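Soluble lytic transglycosylase B3 (Pseudomonas aeruginosa, PDB 5ANZ) probably acts as a lytic transglycosylase that cleaves the glycan strands of peptidoglycan during turnover of the bacterial cell wall. Local coordinates at residues W97-G102 with S330-A335; N240-S245 with L324-S329. All coordinates share one frame; numbering follows the deposited sequence. Where two conformers were deposited one is given.

Both contacts lie in the lysozyme-like transglycosylase domain, their centres about 17 Å apart. Contact 1 is buried, joining helices 96-103 and 330-343 through apolar side chains and helix backbone, with no hydrogen bond across it. Contact 2 is only partly buried: the C-terminal end of helix 231-244 meets the loop just before helix 330-343, and two hydrogen bonds to main-chain carbonyls accompany a tyrosine pair. The second partners are consecutive in sequence, L324-S329 running straight into S330-A335, and they also pack on each other, with Y332 against Y326 and N327. Y326, an N-acetyl-D-glucosamine-binding residue, therefore connects contact 2 to the buried contact between the helices.

Contact 1: residues W97-G102 with S330-A335; sequences WKYLEG and SAYALA
L100 and A335 mark the closest backbone approach, their CA atoms 5.9 Å apart, where the short helical segments 97-102 and 330-335 run in broadly the same direction at 38° with 10.0 Å between their axes. Two adjacent residues, Y99 and L100, carry the first helix's side of the contact. With CG anti to the backbone N (chi1 175°), the Y99 ring reaches across to the second helix and turns one edge to its backbone: A331 O lies at that edge, near the ring plane, 3.6 Å from CE2. CD2 and CE2 also meet the A331 methyl, and CE2 lies 4.0 Å from A335 CB. Further out, Y99 OH ends 3.7 Å from Y332 CA, beside the start of that side chain.

L100 divides its branches between two partners. Its CD2 methyl rests against CA of A335 at 3.7 Å and against its CB, whereas CD1 meets CD2 of L334 at 4.0 Å, the two leucine side chains lying at about a right angle. M143 of helix 134-145 touches Y99, Y332 and A335, so a third helix adjoins the pair within the lysozyme-like transglycosylase domain; Y332 also touches the sugar-site residue Y326.

No hydrogen bond links the segments. A331 O, although grazed by the tyrosine edge, accepts the helical bond from A335 N at 2.9 Å. Apolar contact alone thus joins the two helices here, an aromatic edge and a leucine methyl lying against the backbone beside the small residues A331 and A335.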
ATOM      1  N   TRP A  97      14.934  -1.248   4.426  1.00 37.57           N
ATOM      2  CA  TRP A  97      15.472  -2.600   4.558  1.00 33.84           C
ATOM      3  C   TRP A  97      14.897  -3.279   5.806  1.00 33.40           C
ATOM      4  O   TRP A  97      14.714  -4.497   5.817  1.00 32.93           O
ATOM      5  CB  TRP A  97      17.007  -2.587   4.589  1.00 41.73           C
ATOM      6  CG  TRP A  97      17.627  -2.174   5.885  1.00 51.82           C
ATOM      7  CD1 TRP A  97      18.136  -0.950   6.197  1.00 54.51           C
ATOM      8  CD2 TRP A  97      17.830  -3.001   7.037  1.00 58.66           C
ATOM      9  NE1 TRP A  97      18.634  -0.957   7.478  1.00 57.95           N
ATOM     10  CE2 TRP A  97      18.458  -2.205   8.015  1.00 65.62           C
ATOM     11  CE3 TRP A  97      17.537  -4.335   7.338  1.00 62.84           C
ATOM     12  CZ2 TRP A  97      18.794  -2.696   9.269  1.00 68.21           C
ATOM     13  CZ3 TRP A  97      17.873  -4.822   8.588  1.00 67.97           C
ATOM     14  CH2 TRP A  97      18.496  -4.004   9.538  1.00 67.72           C
ATOM     15  N   LYS A  98      14.590  -2.495   6.842  1.00 37.21           N
ATOM     16  CA  LYS A  98      14.012  -3.068   8.062  1.00 38.22           C
ATOM     17  C   LYS A  98      12.537  -3.372   7.855  1.00 40.01           C
ATOM     18  O   LYS A  98      12.035  -4.401   8.315  1.00 34.73           O
ATOM     19  CB  LYS A  98      14.209  -2.142   9.269  1.00 41.75           C
ATOM     20  CG  LYS A  98      15.512  -2.428  10.025  1.00 56.01           C
ATOM     21  CD  LYS A  98      15.768  -1.447  11.164  1.00 61.64           C
ATOM     22  CE  LYS A  98      17.055  -1.798  11.914  1.00 65.26           C
ATOM     23  NZ  LYS A  98      17.429  -0.779  12.943  1.00 66.75           N
ATOM     24  N   TYR A  99      11.843  -2.487   7.148  1.00 31.52           N
ATOM     25  CA  TYR A  99      10.467  -2.776   6.766  1.00 29.87           C
ATOM     26  C   TYR A  99      10.374  -4.089   5.996  1.00 27.44           C
ATOM     27  O   TYR A  99       9.545  -4.951   6.302  1.00 29.43           O
ATOM     28  CB  TYR A  99       9.902  -1.645   5.924  1.00 31.73           C
ATOM     29  CG  TYR A  99       8.520  -1.927   5.385  1.00 27.42           C
ATOM     30  CD1 TYR A  99       7.401  -1.819   6.200  1.00 36.76           C
ATOM     31  CD2 TYR A  99       8.328  -2.293   4.055  1.00 27.20           C
ATOM     32  CE1 TYR A  99       6.133  -2.067   5.709  1.00 36.37           C
ATOM     33  CE2 TYR A  99       7.059  -2.538   3.554  1.00 26.97           C
ATOM     34  CZ  TYR A  99       5.969  -2.422   4.384  1.00 31.31           C
ATOM     35  OH  TYR A  99       4.704  -2.674   3.897  1.00 32.27           O
ATOM     36  N   LEU A 100      11.242  -4.238   4.999  1.00 27.55           N
ATOM     37  CA  LEU A 100      11.247  -5.432   4.172  1.00 25.23           C
ATOM     38  C   LEU A 100      11.640  -6.664   4.976  1.00 28.70           C
ATOM     39  O   LEU A 100      11.121  -7.753   4.734  1.00 30.56           O
ATOM     40  CB  LEU A 100      12.202  -5.268   2.984  1.00 27.25           C
ATOM     41  CG  LEU A 100      11.702  -4.321   1.896  1.00 28.94           C
ATOM     42  CD1 LEU A 100      12.793  -4.069   0.857  1.00 35.40           C
ATOM     43  CD2 LEU A 100      10.453  -4.913   1.251  1.00 28.33           C
ATOM     44  N   GLU A 101      12.566  -6.492   5.915  1.00 28.25           N
ATOM     45  CA  GLU A 101      13.012  -7.611   6.740  1.00 33.40           C
ATOM     46  C   GLU A 101      11.839  -8.158   7.550  1.00 39.73           C
ATOM     47  O   GLU A 101      11.712  -9.370   7.737  1.00 37.80           O
ATOM     48  CB  GLU A 101      14.154  -7.191   7.670  1.00 40.95           C
ATOM     49  CG  GLU A 101      14.898  -8.350   8.303  1.00 55.60           C
ATOM     50  CD  GLU A 101      15.982  -7.896   9.262  1.00 68.33           C
ATOM     51  OE1 GLU A 101      15.774  -6.887   9.970  1.00 69.99           O
ATOM     52  OE2 GLU A 101      17.046  -8.547   9.305  1.00 78.81           O
ATOM     53  N   GLY A 102      10.982  -7.256   8.023  1.00 30.73           N
ATOM     54  CA  GLY A 102       9.769  -7.640   8.727  1.00 33.09           C
ATOM     55  C   GLY A 102       8.724  -8.263   7.809  1.00 29.96           C
ATOM     56  O   GLY A 102       8.127  -9.296   8.132  1.00 33.68           O
ATOM     57  N   SER A 330       5.538   2.563  -2.398  0.59 25.50           N
ATOM     58  CA  SER A 330       6.467   1.747  -3.166  0.59 25.21           C
ATOM     59  C   SER A 330       7.117   0.684  -2.285  0.59 23.69           C
ATOM     60  O   SER A 330       7.420  -0.404  -2.760  0.59 22.54           O
ATOM     61  CB  SER A 330       7.539   2.614  -3.835  0.59 29.09           C
ATOM     62  OG  SER A 330       6.972   3.400  -4.868  0.59 34.87           O
ATOM     63  N   ALA A 331       7.313   0.984  -1.004  1.00 25.67           N
ATOM     64  CA  ALA A 331       7.880  -0.022  -0.091  1.00 23.09           C
ATOM     65  C   ALA A 331       6.910  -1.211   0.058  1.00 19.09           C
ATOM     66  O   ALA A 331       7.307  -2.377  -0.010  1.00 21.60           O
ATOM     67  CB  ALA A 331       8.184   0.583   1.256  1.00 28.67           C
ATOM     68  N   TYR A 332       5.638  -0.900   0.244  1.00 23.31           N
ATOM     69  CA  TYR A 332       4.599  -1.929   0.307  1.00 24.02           C
ATOM     70  C   TYR A 332       4.572  -2.777  -0.944  1.00 22.85           C
ATOM     71  O   TYR A 332       4.543  -4.005  -0.881  1.00 20.94           O
ATOM     72  CB  TYR A 332       3.233  -1.279   0.511  1.00 21.21           C
ATOM     73  CG  TYR A 332       2.061  -2.236   0.340  1.00 21.52           C
ATOM     74  CD1 TYR A 332       1.503  -2.468  -0.911  1.00 24.81           C
ATOM     75  CD2 TYR A 332       1.487  -2.873   1.434  1.00 20.42           C
ATOM     76  CE1 TYR A 332       0.411  -3.317  -1.070  1.00 20.85           C
ATOM     77  CE2 TYR A 332       0.400  -3.727   1.280  1.00 23.67           C
ATOM     78  CZ  TYR A 332      -0.122  -3.948   0.022  1.00 25.41           C
ATOM     79  OH  TYR A 332      -1.213  -4.778  -0.146  1.00 27.86           O
ATOM     80  N   ALA A 333       4.579  -2.127  -2.104  1.00 19.75           N
ATOM     81  CA  ALA A 333       4.461  -2.881  -3.346  1.00 19.59           C
ATOM     82  C   ALA A 333       5.712  -3.725  -3.581  1.00 18.48           C
ATOM     83  O   ALA A 333       5.611  -4.853  -4.054  1.00 19.16           O
ATOM     84  CB  ALA A 333       4.188  -1.942  -4.530  1.00 19.38           C
ATOM     85  N   LEU A 334       6.881  -3.211  -3.194  1.00 19.04           N
ATOM     86  CA  LEU A 334       8.102  -4.019  -3.285  1.00 19.31           C
ATOM     87  C   LEU A 334       8.002  -5.246  -2.373  1.00 18.42           C
ATOM     88  O   LEU A 334       8.350  -6.372  -2.791  1.00 19.21           O
ATOM     89  CB  LEU A 334       9.326  -3.162  -2.930  1.00 19.93           C
ATOM     90  CG  LEU A 334      10.690  -3.835  -3.057  1.00 22.53           C
ATOM     91  CD1 LEU A 334      10.901  -4.406  -4.447  1.00 24.24           C
ATOM     92  CD2 LEU A 334      11.758  -2.786  -2.737  1.00 27.08           C
ATOM     93  N   ALA A 335       7.481  -5.045  -1.158  1.00 18.20           N
ATOM     94  CA  ALA A 335       7.299  -6.153  -0.209  1.00 20.61           C
ATOM     95  C   ALA A 335       6.362  -7.202  -0.778  1.00 18.50           C
ATOM     96  O   ALA A 335       6.635  -8.401  -0.698  1.00 16.31           O
ATOM     97  CB  ALA A 335       6.766  -5.659   1.137  1.00 18.85           C
TER

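Contact 2: residues N240-S245 with L324-S329; sequences NYLKAS and LKYNNS
Y241 sets its ring obliquely against that of Y326, CD1 of the former 3.5 Å from CD2 of the latter, with the planes at 70°. CG of Y241 is anti to the backbone N (chi1 -173°), which carries the ring across to the loop, where its hydroxyl donates to K325 O at 2.7 Å. The donor stands well above the carbonyl plane, 47° out of it.

The K325 side chain supplies a second bond, in the reverse direction. Its aliphatic part passes alongside S245, tightly at CD, which is 3.5 Å from S245 CB; a bend at chi4 then brings NZ within 3.2 Å of S245 O. S245 is itself tied back to its helix: OG donates to Y241 O at 2.8 Å, and its backbone N reaches the same oxygen at 3.0 Å from the opposite face of the carbonyl plane. Two donors thus grip this acceptor at the helix end.

Y326, a residue seen to bind N-acetyl-D-glucosamine though no sugar is bound here, is further anchored by its hydroxyl to T205 O and packs on I140 and E144 of helix 134-145. Y241 touches T211 of helix 209-215, another residue of that sugar site, and meets Y215 edge-to-face. The contact therefore joins helix 231-244, which precedes strand 254-258, to the loop between helices 318-324 and 330-343, downstream of the antiparallel neighbouring strand 313-316.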
ATOM      1  N   ASN A 240     -10.112 -10.060  -7.807  1.00 17.34           N
ATOM      2  CA  ASN A 240     -10.957  -9.167  -8.593  1.00 18.50           C
ATOM      3  C   ASN A 240     -10.409  -7.725  -8.580  1.00 19.08           C
ATOM      4  O   ASN A 240     -10.389  -7.026  -9.605  1.00 20.76           O
ATOM      5  CB  ASN A 240     -12.388  -9.212  -8.041  1.00 18.28           C
ATOM      6  CG  ASN A 240     -13.364  -8.500  -8.927  1.00 21.88           C
ATOM      7  OD1 ASN A 240     -13.376  -8.706 -10.130  1.00 22.90           O
ATOM      8  ND2 ASN A 240     -14.190  -7.649  -8.342  1.00 27.70           N
ATOM      9  N   TYR A 241      -9.956  -7.278  -7.418  1.00 18.07           N
ATOM     10  CA  TYR A 241      -9.409  -5.929  -7.269  1.00 16.78           C
ATOM     11  C   TYR A 241      -8.064  -5.811  -8.007  1.00 21.25           C
ATOM     12  O   TYR A 241      -7.812  -4.820  -8.705  1.00 20.90           O
ATOM     13  CB  TYR A 241      -9.260  -5.571  -5.778  1.00 20.19           C
ATOM     14  CG  TYR A 241      -8.849  -4.132  -5.504  1.00 22.22           C
ATOM     15  CD1 TYR A 241      -7.518  -3.747  -5.523  1.00 30.75           C
ATOM     16  CD2 TYR A 241      -9.802  -3.165  -5.218  1.00 34.08           C
ATOM     17  CE1 TYR A 241      -7.149  -2.436  -5.266  1.00 34.20           C
ATOM     18  CE2 TYR A 241      -9.441  -1.856  -4.967  1.00 35.35           C
ATOM     19  CZ  TYR A 241      -8.118  -1.498  -4.986  1.00 33.31           C
ATOM     20  OH  TYR A 241      -7.763  -0.193  -4.723  1.00 33.16           O
ATOM     21  N   LEU A 242      -7.209  -6.825  -7.886  1.00 20.16           N
ATOM     22  CA  LEU A 242      -5.954  -6.791  -8.646  1.00 16.87           C
ATOM     23  C   LEU A 242      -6.200  -6.775 -10.151  1.00 18.36           C
ATOM     24  O   LEU A 242      -5.487  -6.095 -10.903  1.00 20.10           O
ATOM     25  CB  LEU A 242      -5.062  -7.987  -8.285  1.00 17.60           C
ATOM     26  CG  LEU A 242      -4.381  -7.872  -6.922  1.00 24.24           C
ATOM     27  CD1 LEU A 242      -3.705  -9.217  -6.586  1.00 26.38           C
ATOM     28  CD2 LEU A 242      -3.346  -6.714  -6.876  1.00 25.10           C
ATOM     29  N   LYS A 243      -7.194  -7.531 -10.606  1.00 17.45           N
ATOM     30  CA  LYS A 243      -7.456  -7.601 -12.031  1.00 20.01           C
ATOM     31  C   LYS A 243      -7.991  -6.253 -12.504  1.00 23.18           C
ATOM     32  O   LYS A 243      -7.590  -5.769 -13.568  1.00 23.50           O
ATOM     33  CB  LYS A 243      -8.436  -8.739 -12.368  1.00 19.40           C
ATOM     34  CG  LYS A 243      -8.755  -8.910 -13.861  1.00 25.42           C
ATOM     35  CD  LYS A 243      -7.504  -9.371 -14.656  1.00 27.94           C
ATOM     36  CE  LYS A 243      -7.800  -9.496 -16.164  1.00 39.91           C
ATOM     37  NZ  LYS A 243      -8.712 -10.636 -16.501  1.00 36.37           N
ATOM     38  N   ALA A 244      -8.885  -5.651 -11.715  1.00 21.12           N
ATOM     39  CA  ALA A 244      -9.436  -4.332 -12.061  1.00 22.04           C
ATOM     40  C   ALA A 244      -8.323  -3.287 -12.095  1.00 23.87           C
ATOM     41  O   ALA A 244      -8.409  -2.296 -12.830  1.00 26.88           O
ATOM     42  CB  ALA A 244     -10.518  -3.917 -11.064  1.00 23.50           C
ATOM     43  N   SER A 245      -7.278  -3.527 -11.304  1.00 22.80           N
ATOM     44  CA  SER A 245      -6.134  -2.623 -11.188  1.00 21.50           C
ATOM     45  C   SER A 245      -5.085  -2.862 -12.263  1.00 22.56           C
ATOM     46  O   SER A 245      -4.060  -2.170 -12.283  1.00 24.45           O
ATOM     47  CB  SER A 245      -5.477  -2.763  -9.803  1.00 25.44           C
ATOM     48  OG  SER A 245      -6.370  -2.379  -8.756  1.00 25.11           O
ATOM     49  N   LEU A 324       0.232  -1.041  -6.428  1.00 24.54           N
ATOM     50  CA  LEU A 324       0.178   0.294  -5.825  1.00 24.09           C
ATOM     51  C   LEU A 324      -1.248   0.802  -5.654  1.00 30.37           C
ATOM     52  O   LEU A 324      -1.520   1.678  -4.820  1.00 28.47           O
ATOM     53  CB  LEU A 324       0.988   1.277  -6.669  1.00 23.67           C
ATOM     54  CG  LEU A 324       2.502   1.150  -6.582  1.00 25.31           C
ATOM     55  CD1 LEU A 324       3.136   2.074  -7.617  1.00 27.02           C
ATOM     56  CD2 LEU A 324       2.975   1.523  -5.203  1.00 27.47           C
ATOM     57  N   LYS A 325      -2.172   0.262  -6.439  1.00 27.77           N
ATOM     58  CA  LYS A 325      -3.560   0.687  -6.318  1.00 28.22           C
ATOM     59  C   LYS A 325      -4.171   0.083  -5.049  1.00 26.06           C
ATOM     60  O   LYS A 325      -5.202   0.542  -4.558  1.00 31.67           O
ATOM     61  CB  LYS A 325      -4.359   0.291  -7.565  1.00 28.21           C
ATOM     62  CG  LYS A 325      -3.868   0.958  -8.839  1.00 37.64           C
ATOM     63  CD  LYS A 325      -4.792   0.657 -10.003  1.00 50.48           C
ATOM     64  CE  LYS A 325      -4.461   1.500 -11.228  1.00 54.65           C
ATOM     65  NZ  LYS A 325      -3.314   0.957 -12.003  1.00 55.49           N
ATOM     66  N   TYR A 326      -3.518  -0.943  -4.507  1.00 29.48           N
ATOM     67  CA  TYR A 326      -3.985  -1.595  -3.289  1.00 29.58           C
ATOM     68  C   TYR A 326      -3.487  -0.787  -2.088  1.00 32.51           C
ATOM     69  O   TYR A 326      -4.230  -0.536  -1.130  1.00 39.93           O
ATOM     70  CB  TYR A 326      -3.501  -3.072  -3.230  1.00 28.39           C
ATOM     71  CG  TYR A 326      -4.448  -4.012  -2.516  1.00 26.45           C
ATOM     72  CD1 TYR A 326      -4.642  -3.911  -1.155  1.00 32.22           C
ATOM     73  CD2 TYR A 326      -5.165  -4.994  -3.211  1.00 28.83           C
ATOM     74  CE1 TYR A 326      -5.517  -4.745  -0.496  1.00 36.00           C
ATOM     75  CE2 TYR A 326      -6.058  -5.842  -2.548  1.00 27.22           C
ATOM     76  CZ  TYR A 326      -6.221  -5.708  -1.194  1.00 33.30           C
ATOM     77  OH  TYR A 326      -7.079  -6.543  -0.509  1.00 34.28           O
ATOM     78  N   ASN A 327      -2.234  -0.352  -2.170  1.00 28.98           N
ATOM     79  CA  ASN A 327      -1.618   0.512  -1.176  1.00 29.06           C
ATOM     80  C   ASN A 327      -0.528   1.292  -1.903  1.00 28.51           C
ATOM     81  O   ASN A 327       0.414   0.720  -2.450  1.00 28.07           O
ATOM     82  CB  ASN A 327      -1.068  -0.306   0.012  1.00 32.03           C
ATOM     83  CG  ASN A 327      -0.297   0.537   1.033  1.00 35.17           C
ATOM     84  OD1 ASN A 327       0.385   1.503   0.693  1.00 46.79           O
ATOM     85  ND2 ASN A 327      -0.370   0.135   2.288  1.00 41.27           N
ATOM     86  N   ASN A 328      -0.691   2.611  -1.926  1.00 32.14           N
ATOM     87  CA  ASN A 328       0.169   3.467  -2.724  1.00 32.94           C
ATOM     88  C   ASN A 328       1.460   3.804  -2.009  1.00 42.55           C
ATOM     89  O   ASN A 328       1.768   4.968  -1.775  1.00 52.18           O
ATOM     90  CB  ASN A 328      -0.577   4.756  -3.082  1.00 33.43           C
ATOM     91  CG  ASN A 328       0.047   5.479  -4.246  1.00 35.85           C
ATOM     92  OD1 ASN A 328       0.712   4.871  -5.078  1.00 42.73           O
ATOM     93  ND2 ASN A 328      -0.173   6.790  -4.319  1.00 48.35           N
ATOM     94  N   SER A 329       2.194   2.767  -1.635  1.00 28.04           N
ATOM     95  CA  SER A 329       3.524   2.912  -1.066  1.00 31.82           C
ATOM     96  C   SER A 329       4.454   2.012  -1.853  1.00 25.14           C
ATOM     97  O   SER A 329       4.186   0.819  -1.969  1.00 23.65           O
ATOM     98  CB  SER A 329       3.538   2.518   0.415  1.00 32.59           C
ATOM     99  OG  SER A 329       4.847   2.128   0.809  1.00 34.08           O
TER